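Local structure of hydroxymethyldihydropterin pyrophosphokinase-dihydropteroate synthase, putative (Plasmodium vivax, 5Z79) at residues A[179-184]-A[208-213]; A[12-17]-A[166-171]. The protein probably catalyses two consecutive steps of folate synthesis on one chain, pyrophosphorylating 6-hydroxymethyl-7,8-dihydropterin and then joining the product to 4-aminobenzoate. All coordinates share one frame; numbering follows the deposited sequence.

From the N terminus, strand 13-21 comes first, and contact 2 closes the long loop of 148 residues between 12-17 and 166-171 by setting strand 160-169 antiparallel beside it. The chain then turns into helix 174-188, and contact 1 closes a much shorter loop, of 23 residues, when strand 207-213 packs against that helix. The two loops follow one another without nesting or crossing. They meet in the same antiparallel sheet: strand 13-21 lies between strands 160-169 and 207-213, and Val16 of contact 2 faces the bulge at Leu211 and Phe212 of contact 1. Contact 2 pairs two inner strands; contact 1 packs helix 174-188 against an outermost one.

Contact 1 of 2, residues A[179-184]-A[208-213]; sequences VILKYI and IDILFF. With APC (diphosphomethylphosphonic acid adenosyl ester), chain H.
Leu181 and Ile208 carry most of this helix-on-strand contact, their side chains crossing at about a right angle, with CD2 of Leu181 3.6 Å from CG2 of Ile208. Both CB atoms point across the interface. The Leu181 side chain has CG anti to its carbonyl carbon (chi1 -62°) and forks over the strand, where its other methyl, CD1, reaches CG1 of Ile210 at 3.6 Å and approaches obliquely. About one turn further along the helix, Ile184 adds its branch methyl: CG2 of Ile184 meets CD1 of Ile208 at 3.7 Å, again at about a right angle. Ile208 is therefore touched at two ends, on CG2 by Leu181 and on CD1 by Ile184. Leu37 and Leu42 of helix 27-42 pack against the same two helix residues.

Lys182 starts out away from the strand, but its chain bends at chi2 and chi4 and brings NZ back to 4.1 Å from the carbonyl O of Ile208. OD1 of Asp209 lies 4.5 Å from NZ of Lys182, beyond salt-bridge range; Glu185 is a long, weak ion-pair partner of this lysine. Asp209 turns to the nucleotide analogue, its OD2 2.7 Å from O2G of APC. Next to it the strand backbone reads the adenine: N6 of APC donates to the carbonyl O of Ile210 over 2.6 Å, at 135° on hydrogen, while CB of Ile210 lies 3.3 Å from N6.

The helix and strand run nearly antiparallel, at 160°. This is the packing of a helix on an edge strand of the alpha/beta HPPK fold, with the strand lining the ATP site.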
ATOM      1  N   VAL A 179     -24.369  46.630   0.023  1.00 34.50           N
ATOM      2  CA  VAL A 179     -23.717  47.811   0.589  1.00 34.93           C
ATOM      3  C   VAL A 179     -22.982  47.428   1.875  1.00 34.32           C
ATOM      4  O   VAL A 179     -21.899  47.901   2.119  1.00 34.45           O
ATOM      5  CB  VAL A 179     -24.741  48.956   0.801  1.00 35.78           C
ATOM      6  CG1 VAL A 179     -24.089  50.181   1.418  1.00 36.34           C
ATOM      7  CG2 VAL A 179     -25.360  49.352  -0.525  1.00 36.48           C
ATOM      8  N   ILE A 180     -23.563  46.532   2.657  1.00 33.76           N
ATOM      9  CA  ILE A 180     -22.932  46.003   3.879  1.00 33.20           C
ATOM     10  C   ILE A 180     -21.725  45.099   3.599  1.00 32.55           C
ATOM     11  O   ILE A 180     -20.781  45.074   4.370  1.00 32.38           O
ATOM     12  CB  ILE A 180     -23.980  45.250   4.732  1.00 32.90           C
ATOM     13  CG1 ILE A 180     -24.959  46.243   5.342  1.00 33.67           C
ATOM     14  CG2 ILE A 180     -23.361  44.449   5.863  1.00 32.30           C
ATOM     15  CD1 ILE A 180     -26.320  45.642   5.618  1.00 33.72           C
ATOM     16  N   LEU A 181     -21.778  44.360   2.492  1.00 32.32           N
ATOM     17  CA  LEU A 181     -20.647  43.585   1.992  1.00 31.91           C
ATOM     18  C   LEU A 181     -19.539  44.494   1.474  1.00 32.47           C
ATOM     19  O   LEU A 181     -18.397  44.320   1.818  1.00 32.33           O
ATOM     20  CB  LEU A 181     -21.097  42.583   0.918  1.00 31.69           C
ATOM     21  CG  LEU A 181     -22.098  41.486   1.311  1.00 31.21           C
ATOM     22  CD1 LEU A 181     -22.495  40.697   0.095  1.00 31.27           C
ATOM     23  CD2 LEU A 181     -21.600  40.525   2.374  1.00 30.49           C
ATOM     24  N   LYS A 182     -19.849  45.492   0.681  1.00 33.22           N
ATOM     25  CA  LYS A 182     -18.795  46.424   0.314  1.00 33.89           C
ATOM     26  C   LYS A 182     -18.114  47.077   1.536  1.00 34.04           C
ATOM     27  O   LYS A 182     -16.878  47.199   1.578  1.00 34.26           O
ATOM     28  CB  LYS A 182     -19.333  47.508  -0.598  1.00 34.79           C
ATOM     29  CG  LYS A 182     -19.735  46.993  -1.979  1.00 34.93           C
ATOM     30  CD  LYS A 182     -18.554  46.487  -2.805  1.00 35.01           C
ATOM     31  CE  LYS A 182     -18.944  45.389  -3.793  1.00 34.81           C
ATOM     32  NZ  LYS A 182     -18.621  44.048  -3.205  1.00 33.85           N
ATOM     33  N   TYR A 183     -18.932  47.490   2.513  1.00 34.07           N
ATOM     34  CA  TYR A 183     -18.452  48.040   3.784  1.00 34.29           C
ATOM     35  C   TYR A 183     -17.459  47.100   4.455  1.00 33.70           C
ATOM     36  O   TYR A 183     -16.394  47.529   4.834  1.00 34.10           O
ATOM     37  CB  TYR A 183     -19.638  48.335   4.742  1.00 34.37           C
ATOM     38  CG  TYR A 183     -19.300  49.165   6.014  1.00 34.93           C
ATOM     39  CD1 TYR A 183     -18.810  50.461   5.923  1.00 35.90           C
ATOM     40  CD2 TYR A 183     -19.489  48.644   7.291  1.00 34.61           C
ATOM     41  CE1 TYR A 183     -18.506  51.207   7.063  1.00 36.55           C
ATOM     42  CE2 TYR A 183     -19.184  49.376   8.431  1.00 35.25           C
ATOM     43  CZ  TYR A 183     -18.691  50.664   8.319  1.00 36.24           C
ATOM     44  OH  TYR A 183     -18.393  51.409   9.460  1.00 37.02           O
ATOM     45  N   ILE A 184     -17.835  45.835   4.617  1.00 32.84           N
ATOM     46  CA  ILE A 184     -16.989  44.791   5.225  1.00 32.24           C
ATOM     47  C   ILE A 184     -15.634  44.653   4.507  1.00 32.41           C
ATOM     48  O   ILE A 184     -14.605  44.842   5.112  1.00 32.68           O
ATOM     49  CB  ILE A 184     -17.772  43.455   5.277  1.00 31.40           C
ATOM     50  CG1 ILE A 184     -18.801  43.518   6.441  1.00 31.36           C
ATOM     51  CG2 ILE A 184     -16.860  42.251   5.375  1.00 30.82           C
ATOM     52  CD1 ILE A 184     -19.976  42.561   6.307  1.00 30.87           C
ATOM     53  N   ILE A 208     -16.487  39.360  -1.527  1.00 31.16           N
ATOM     54  CA  ILE A 208     -17.721  38.732  -1.064  1.00 30.63           C
ATOM     55  C   ILE A 208     -18.914  39.132  -1.924  1.00 31.10           C
ATOM     56  O   ILE A 208     -19.373  40.285  -1.869  1.00 31.53           O
ATOM     57  CB  ILE A 208     -18.067  39.120   0.389  1.00 30.26           C
ATOM     58  CG1 ILE A 208     -16.866  38.971   1.334  1.00 29.98           C
ATOM     59  CG2 ILE A 208     -19.175  38.225   0.917  1.00 29.75           C
ATOM     60  CD1 ILE A 208     -16.965  39.814   2.580  1.00 30.03           C
ATOM     61  N   ASP A 209     -19.447  38.167  -2.677  1.00 31.09           N
ATOM     62  CA  ASP A 209     -20.526  38.419  -3.608  1.00 31.68           C
ATOM     63  C   ASP A 209     -21.812  37.653  -3.232  1.00 31.39           C
ATOM     64  O   ASP A 209     -21.772  36.614  -2.594  1.00 30.79           O
ATOM     65  CB  ASP A 209     -20.048  38.091  -5.026  1.00 32.30           C
ATOM     66  CG  ASP A 209     -18.650  38.743  -5.394  1.00 32.71           C
ATOM     67  OD1 ASP A 209     -18.426  39.975  -5.204  1.00 33.05           O
ATOM     68  OD2 ASP A 209     -17.767  38.011  -5.941  1.00 32.83           O
ATOM     69  N   ILE A 210     -22.955  38.230  -3.572  1.00 31.92           N
ATOM     70  CA  ILE A 210     -24.250  37.616  -3.376  1.00 31.94           C
ATOM     71  C   ILE A 210     -24.589  36.842  -4.594  1.00 32.44           C
ATOM     72  O   ILE A 210     -24.748  37.399  -5.675  1.00 33.23           O
ATOM     73  CB  ILE A 210     -25.394  38.640  -3.211  1.00 32.48           C
ATOM     74  CG1 ILE A 210     -25.070  39.679  -2.130  1.00 32.25           C
ATOM     75  CG2 ILE A 210     -26.708  37.921  -2.882  1.00 32.56           C
ATOM     76  CD1 ILE A 210     -25.583  41.063  -2.416  1.00 33.01           C
ATOM     77  N   LEU A 211     -24.734  35.550  -4.387  1.00 32.07           N
ATOM     78  CA  LEU A 211     -24.954  34.598  -5.432  1.00 32.55           C
ATOM     79  C   LEU A 211     -26.434  34.432  -5.605  1.00 33.12           C
ATOM     80  O   LEU A 211     -26.919  34.432  -6.714  1.00 34.00           O
ATOM     81  CB  LEU A 211     -24.365  33.264  -5.031  1.00 31.92           C
ATOM     82  CG  LEU A 211     -22.856  33.181  -4.821  1.00 31.40           C
ATOM     83  CD1 LEU A 211     -22.506  31.747  -4.478  1.00 30.93           C
ATOM     84  CD2 LEU A 211     -22.084  33.650  -6.043  1.00 32.07           C
ATOM     85  N   PHE A 212     -27.156  34.267  -4.497  1.00 32.75           N
ATOM     86  CA  PHE A 212     -28.612  34.166  -4.504  1.00 33.40           C
ATOM     87  C   PHE A 212     -29.140  34.980  -3.368  1.00 33.21           C
ATOM     88  O   PHE A 212     -28.489  35.087  -2.333  1.00 32.43           O
ATOM     89  CB  PHE A 212     -29.081  32.730  -4.314  1.00 33.36           C
ATOM     90  CG  PHE A 212     -28.843  31.857  -5.502  1.00 33.84           C
ATOM     91  CD1 PHE A 212     -29.544  32.059  -6.688  1.00 34.96           C
ATOM     92  CD2 PHE A 212     -27.935  30.845  -5.444  1.00 33.30           C
ATOM     93  CE1 PHE A 212     -29.346  31.272  -7.789  1.00 35.56           C
ATOM     94  CE2 PHE A 212     -27.719  30.042  -6.543  1.00 33.87           C
ATOM     95  CZ  PHE A 212     -28.432  30.254  -7.719  1.00 35.02           C
ATOM     96  N   PHE A 213     -30.316  35.568  -3.587  1.00 34.04           N
ATOM     97  CA  PHE A 213     -31.074  36.240  -2.529  1.00 34.12           C
ATOM     98  C   PHE A 213     -32.492  35.859  -2.794  1.00 35.05           C
ATOM     99  O   PHE A 213     -33.063  36.230  -3.804  1.00 35.95           O
ATOM    100  CB  PHE A 213     -30.906  37.744  -2.590  1.00 34.37           C
ATOM    101  CG  PHE A 213     -31.354  38.465  -1.359  1.00 34.33           C
ATOM    102  CD1 PHE A 213     -32.705  38.694  -1.112  1.00 35.15           C
ATOM    103  CD2 PHE A 213     -30.424  38.983  -0.467  1.00 33.65           C
ATOM    104  CE1 PHE A 213     -33.111  39.399   0.021  1.00 35.26           C
ATOM    105  CE2 PHE A 213     -30.823  39.679   0.670  1.00 33.76           C
ATOM    106  CZ  PHE A 213     -32.169  39.884   0.918  1.00 34.57           C
TER
HETATM  107  PG  APC H1102     -16.403  38.461  -9.014  0.79 89.47           P
HETATM  108  O1G APC H1102     -15.566  37.658  -8.041  0.79 71.36           O
HETATM  109  O2G APC H1102     -17.492  39.256  -8.332  0.79 92.01           O
HETATM  110  O3G APC H1102     -16.914  37.634 -10.173  0.79 73.60           O
HETATM  111  PB  APC H1102     -14.702  40.847  -9.057  0.79 85.98           P
HETATM  112  O1B APC H1102     -13.440  41.139  -9.822  0.79109.88           O
HETATM  113  O2B APC H1102     -14.524  40.610  -7.586  0.79 96.86           O
HETATM  114  O3B APC H1102     -15.418  39.561  -9.669  0.79 94.32           O
HETATM  115  PA  APC H1102     -16.369  43.082  -7.791  0.79 78.06           P
HETATM  116  O1A APC H1102     -15.122  43.609  -7.136  0.79 67.00           O
HETATM  117  O2A APC H1102     -17.228  42.186  -6.939  0.79 62.69           O
HETATM  118  C3A APC H1102     -15.903  42.198  -9.316  0.79 79.29           C
HETATM  119  O5' APC H1102     -17.245  44.340  -8.244  0.79 84.39           O
HETATM  120  C5' APC H1102     -17.514  44.733  -9.615  0.79 68.96           C
HETATM  121  C4' APC H1102     -18.983  45.041  -9.766  0.79 56.91           C
HETATM  122  O4' APC H1102     -19.745  43.872  -9.379  0.79 51.80           O
HETATM  123  C3' APC H1102     -19.527  46.204  -8.919  0.79 49.90           C
HETATM  124  O3' APC H1102     -20.101  47.191  -9.757  0.79 43.83           O
HETATM  125  C2' APC H1102     -20.567  45.562  -7.988  0.79 45.75           C
HETATM  126  O2' APC H1102     -21.751  46.312  -7.839  0.79 45.24           O
HETATM  127  C1' APC H1102     -20.914  44.268  -8.710  0.79 36.43           C
HETATM  128  N9  APC H1102     -21.324  43.191  -7.817  0.79 32.11           N
HETATM  129  C8  APC H1102     -20.632  42.652  -6.758  0.79 36.23           C
HETATM  130  N7  APC H1102     -21.269  41.672  -6.157  0.79 25.01           N
HETATM  131  C5  APC H1102     -22.454  41.551  -6.870  0.79 22.29           C
HETATM  132  C6  APC H1102     -23.562  40.689  -6.738  0.79 19.86           C
HETATM  133  N6  APC H1102     -23.662  39.740  -5.815  0.79 17.09           N
HETATM  134  N1  APC H1102     -24.572  40.834  -7.624  0.79 19.98           N
HETATM  135  C2  APC H1102     -24.463  41.788  -8.560  0.79 22.49           C
HETATM  136  N3  APC H1102     -23.481  42.654  -8.783  0.79 20.24           N
HETATM  137  C4  APC H1102     -22.494  42.481  -7.894  0.79 25.11           C

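Contact 2 of 2, residues A[12-17]-A[166-171]; sequences RNIAVL and VVRTFV
The guanidinium of Arg12 has CB of Phe170 over one face, 3.8 Å from NH1 and offset toward the rim, while NE of Arg168 lies at its edge. The contact is made by CB; the ring plane of Phe170 stands 72° from the guanidinium, and Tyr94 stacks on the ring itself. The guanidinium planes of Arg12 and Arg168 are turned 51° from each other, and their NE atoms are separated by 4.3 Å. A water bridges these like charges, in the plane of the Arg168 group at its edge: it accepts from NE of Arg168 at 3.1 Å, weakly from NE of Arg12, and donates to the carbonyl O of Arg168. Glu96 forms a salt bridge with NH2 of Arg12, which should offset some of the repulsion.

On the face of the sheet opposite Arg168, Asn13 has CG anti to its carbonyl carbon (chi1 -61°), and its ND2 gives a straight bond of 3.0 Å to the carbonyl O of Val171, which lies in the amide plane, while OD1 is held by Asn214. CB of Asn13 packs at 3.6 Å on CG2 of Thr169, whose OG1 is bonded to Leu42 O. CD1 of Leu17 meets CG2 of Val167 at 3.5 Å.

Backbone bonds join Ala15 with Val167 in both directions, and Asn13 N donates to Thr169 O; the return bond from Thr169 N is doubtfully short. Non-hydrogen-bonded pairs alternate with these in an antiparallel ladder between inner strands of the HPPK sheet.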
ATOM      1  N   ARG A  12     -37.504  35.798   7.757  1.00 37.13           N
ATOM      2  CA  ARG A  12     -36.209  36.182   7.323  1.00 35.95           C
ATOM      3  C   ARG A  12     -35.851  35.782   5.966  1.00 35.63           C
ATOM      4  O   ARG A  12     -36.339  34.832   5.450  1.00 36.04           O
ATOM      5  CB  ARG A  12     -35.200  35.469   8.157  1.00 35.01           C
ATOM      6  CG  ARG A  12     -35.380  35.566   9.625  1.00 35.31           C
ATOM      7  CD  ARG A  12     -34.767  36.855  10.052  1.00 35.29           C
ATOM      8  NE  ARG A  12     -34.156  36.753  11.349  1.00 35.04           N
ATOM      9  CZ  ARG A  12     -34.295  37.669  12.279  1.00 35.70           C
ATOM     10  NH1 ARG A  12     -35.036  38.722  12.042  1.00 36.66           N
ATOM     11  NH2 ARG A  12     -33.687  37.530  13.433  1.00 35.44           N
ATOM     12  N   ASN A  13     -34.901  36.472   5.409  1.00 34.98           N
ATOM     13  CA  ASN A  13     -34.504  36.124   4.048  1.00 34.69           C
ATOM     14  C   ASN A  13     -33.278  35.221   4.078  1.00 33.59           C
ATOM     15  O   ASN A  13     -32.519  35.202   5.049  1.00 32.96           O
ATOM     16  CB  ASN A  13     -34.248  37.376   3.214  1.00 34.88           C
ATOM     17  CG  ASN A  13     -35.482  38.246   3.078  1.00 36.07           C
ATOM     18  OD1 ASN A  13     -36.557  37.768   2.744  1.00 36.89           O
ATOM     19  ND2 ASN A  13     -35.321  39.536   3.321  1.00 36.26           N
ATOM     20  N   ILE A  14     -33.129  34.461   2.994  1.00 33.51           N
ATOM     21  CA  ILE A  14     -32.076  33.469   2.774  1.00 32.66           C
ATOM     22  C   ILE A  14     -31.186  34.012   1.688  1.00 32.39           C
ATOM     23  O   ILE A  14     -31.664  34.303   0.626  1.00 33.02           O
ATOM     24  CB  ILE A  14     -32.718  32.187   2.239  1.00 33.07           C
ATOM     25  CG1 ILE A  14     -33.578  31.531   3.344  1.00 33.43           C
ATOM     26  CG2 ILE A  14     -31.690  31.253   1.621  1.00 32.42           C
ATOM     27  CD1 ILE A  14     -32.881  31.272   4.656  1.00 32.70           C
ATOM     28  N   ALA A  15     -29.908  34.188   1.950  1.00 31.60           N
ATOM     29  CA  ALA A  15     -29.015  34.642   0.914  1.00 31.46           C
ATOM     30  C   ALA A  15     -27.890  33.668   0.867  1.00 30.74           C
ATOM     31  O   ALA A  15     -27.649  32.980   1.836  1.00 30.25           O
ATOM     32  CB  ALA A  15     -28.484  36.024   1.203  1.00 31.40           C
ATOM     33  N   VAL A  16     -27.226  33.609  -0.280  1.00 30.80           N
ATOM     34  CA  VAL A  16     -26.104  32.722  -0.501  1.00 30.28           C
ATOM     35  C   VAL A  16     -24.928  33.569  -0.974  1.00 30.17           C
ATOM     36  O   VAL A  16     -25.023  34.362  -1.907  1.00 30.73           O
ATOM     37  CB  VAL A  16     -26.476  31.633  -1.508  1.00 30.69           C
ATOM     38  CG1 VAL A  16     -25.365  30.616  -1.644  1.00 30.22           C
ATOM     39  CG2 VAL A  16     -27.750  30.947  -1.051  1.00 31.01           C
ATOM     40  N   LEU A  17     -23.819  33.435  -0.295  1.00 29.55           N
ATOM     41  CA  LEU A  17     -22.751  34.349  -0.514  1.00 29.55           C
ATOM     42  C   LEU A  17     -21.564  33.552  -0.910  1.00 29.30           C
ATOM     43  O   LEU A  17     -21.484  32.364  -0.599  1.00 28.95           O
ATOM     44  CB  LEU A  17     -22.438  35.082   0.783  1.00 29.21           C
ATOM     45  CG  LEU A  17     -23.622  35.728   1.461  1.00 29.45           C
ATOM     46  CD1 LEU A  17     -23.180  36.250   2.788  1.00 29.17           C
ATOM     47  CD2 LEU A  17     -24.099  36.849   0.599  1.00 30.13           C
ATOM     48  N   VAL A 166     -24.425  29.841   3.375  1.00 28.18           N
ATOM     49  CA  VAL A 166     -25.867  30.186   3.450  1.00 28.75           C
ATOM     50  C   VAL A 166     -26.173  30.977   4.712  1.00 28.75           C
ATOM     51  O   VAL A 166     -25.873  30.486   5.803  1.00 28.43           O
ATOM     52  CB  VAL A 166     -26.767  28.956   3.546  1.00 29.03           C
ATOM     53  CG1 VAL A 166     -28.184  29.359   3.912  1.00 29.69           C
ATOM     54  CG2 VAL A 166     -26.808  28.241   2.234  1.00 29.33           C
ATOM     55  N   VAL A 167     -26.782  32.162   4.546  1.00 29.20           N
ATOM     56  CA  VAL A 167     -27.205  33.046   5.649  1.00 29.43           C
ATOM     57  C   VAL A 167     -28.724  33.268   5.739  1.00 30.22           C
ATOM     58  O   VAL A 167     -29.342  33.739   4.792  1.00 30.72           O
ATOM     59  CB  VAL A 167     -26.620  34.456   5.489  1.00 29.47           C
ATOM     60  CG1 VAL A 167     -26.786  35.222   6.786  1.00 29.67           C
ATOM     61  CG2 VAL A 167     -25.173  34.405   5.062  1.00 28.93           C
ATOM     62  N   ARG A 168     -29.315  32.963   6.892  1.00 30.44           N
ATOM     63  CA  ARG A 168     -30.686  33.415   7.252  1.00 31.34           C
ATOM     64  C   ARG A 168     -30.582  34.866   7.702  1.00 31.58           C
ATOM     65  O   ARG A 168     -29.984  35.147   8.726  1.00 31.35           O
ATOM     66  CB  ARG A 168     -31.216  32.575   8.409  1.00 31.59           C
ATOM     67  CG  ARG A 168     -32.714  32.714   8.663  1.00 32.67           C
ATOM     68  CD  ARG A 168     -33.106  32.105  10.020  1.00 33.03           C
ATOM     69  NE  ARG A 168     -32.414  32.799  11.108  1.00 32.80           N
ATOM     70  CZ  ARG A 168     -32.173  32.305  12.323  1.00 32.81           C
ATOM     71  NH1 ARG A 168     -32.582  31.083  12.657  1.00 33.02           N
ATOM     72  NH2 ARG A 168     -31.500  33.044  13.212  1.00 32.71           N
ATOM     73  N   THR A 169     -31.121  35.797   6.940  1.00 32.11           N
ATOM     74  CA  THR A 169     -30.694  37.172   7.093  1.00 32.21           C
ATOM     75  C   THR A 169     -31.850  38.082   7.442  1.00 33.21           C
ATOM     76  O   THR A 169     -32.976  37.840   7.053  1.00 33.89           O
ATOM     77  CB  THR A 169     -30.013  37.673   5.813  1.00 31.96           C
ATOM     78  OG1 THR A 169     -29.237  38.834   6.084  1.00 31.91           O
ATOM     79  CG2 THR A 169     -31.030  37.999   4.766  1.00 32.70           C
ATOM     80  N   PHE A 170     -31.531  39.139   8.181  1.00 33.41           N
ATOM     81  CA  PHE A 170     -32.479  40.145   8.570  1.00 34.42           C
ATOM     82  C   PHE A 170     -32.314  41.397   7.732  1.00 34.70           C
ATOM     83  O   PHE A 170     -32.875  42.448   8.063  1.00 35.54           O
ATOM     84  CB  PHE A 170     -32.314  40.466  10.046  1.00 34.66           C
ATOM     85  CG  PHE A 170     -30.923  40.753  10.443  1.00 33.98           C
ATOM     86  CD1 PHE A 170     -30.278  41.886   9.998  1.00 34.00           C
ATOM     87  CD2 PHE A 170     -30.240  39.881  11.277  1.00 33.42           C
ATOM     88  CE1 PHE A 170     -28.958  42.151  10.381  1.00 33.51           C
ATOM     89  CE2 PHE A 170     -28.922  40.129  11.671  1.00 32.90           C
ATOM     90  CZ  PHE A 170     -28.277  41.272  11.225  1.00 32.97           C
ATOM     91  N   VAL A 171     -31.559  41.300   6.640  1.00 34.12           N
ATOM     92  CA  VAL A 171     -31.477  42.400   5.686  1.00 34.50           C
ATOM     93  C   VAL A 171     -32.639  42.265   4.741  1.00 35.19           C
ATOM     94  O   VAL A 171     -32.947  41.169   4.295  1.00 34.99           O
ATOM     95  CB  VAL A 171     -30.192  42.395   4.863  1.00 33.80           C
ATOM     96  CG1 VAL A 171     -30.175  43.606   3.937  1.00 34.38           C
ATOM     97  CG2 VAL A 171     -28.981  42.398   5.771  1.00 33.17           C
TER
HETATM   98  O   HOH W   1     -31.751  35.762  10.535  1.00 19.16           O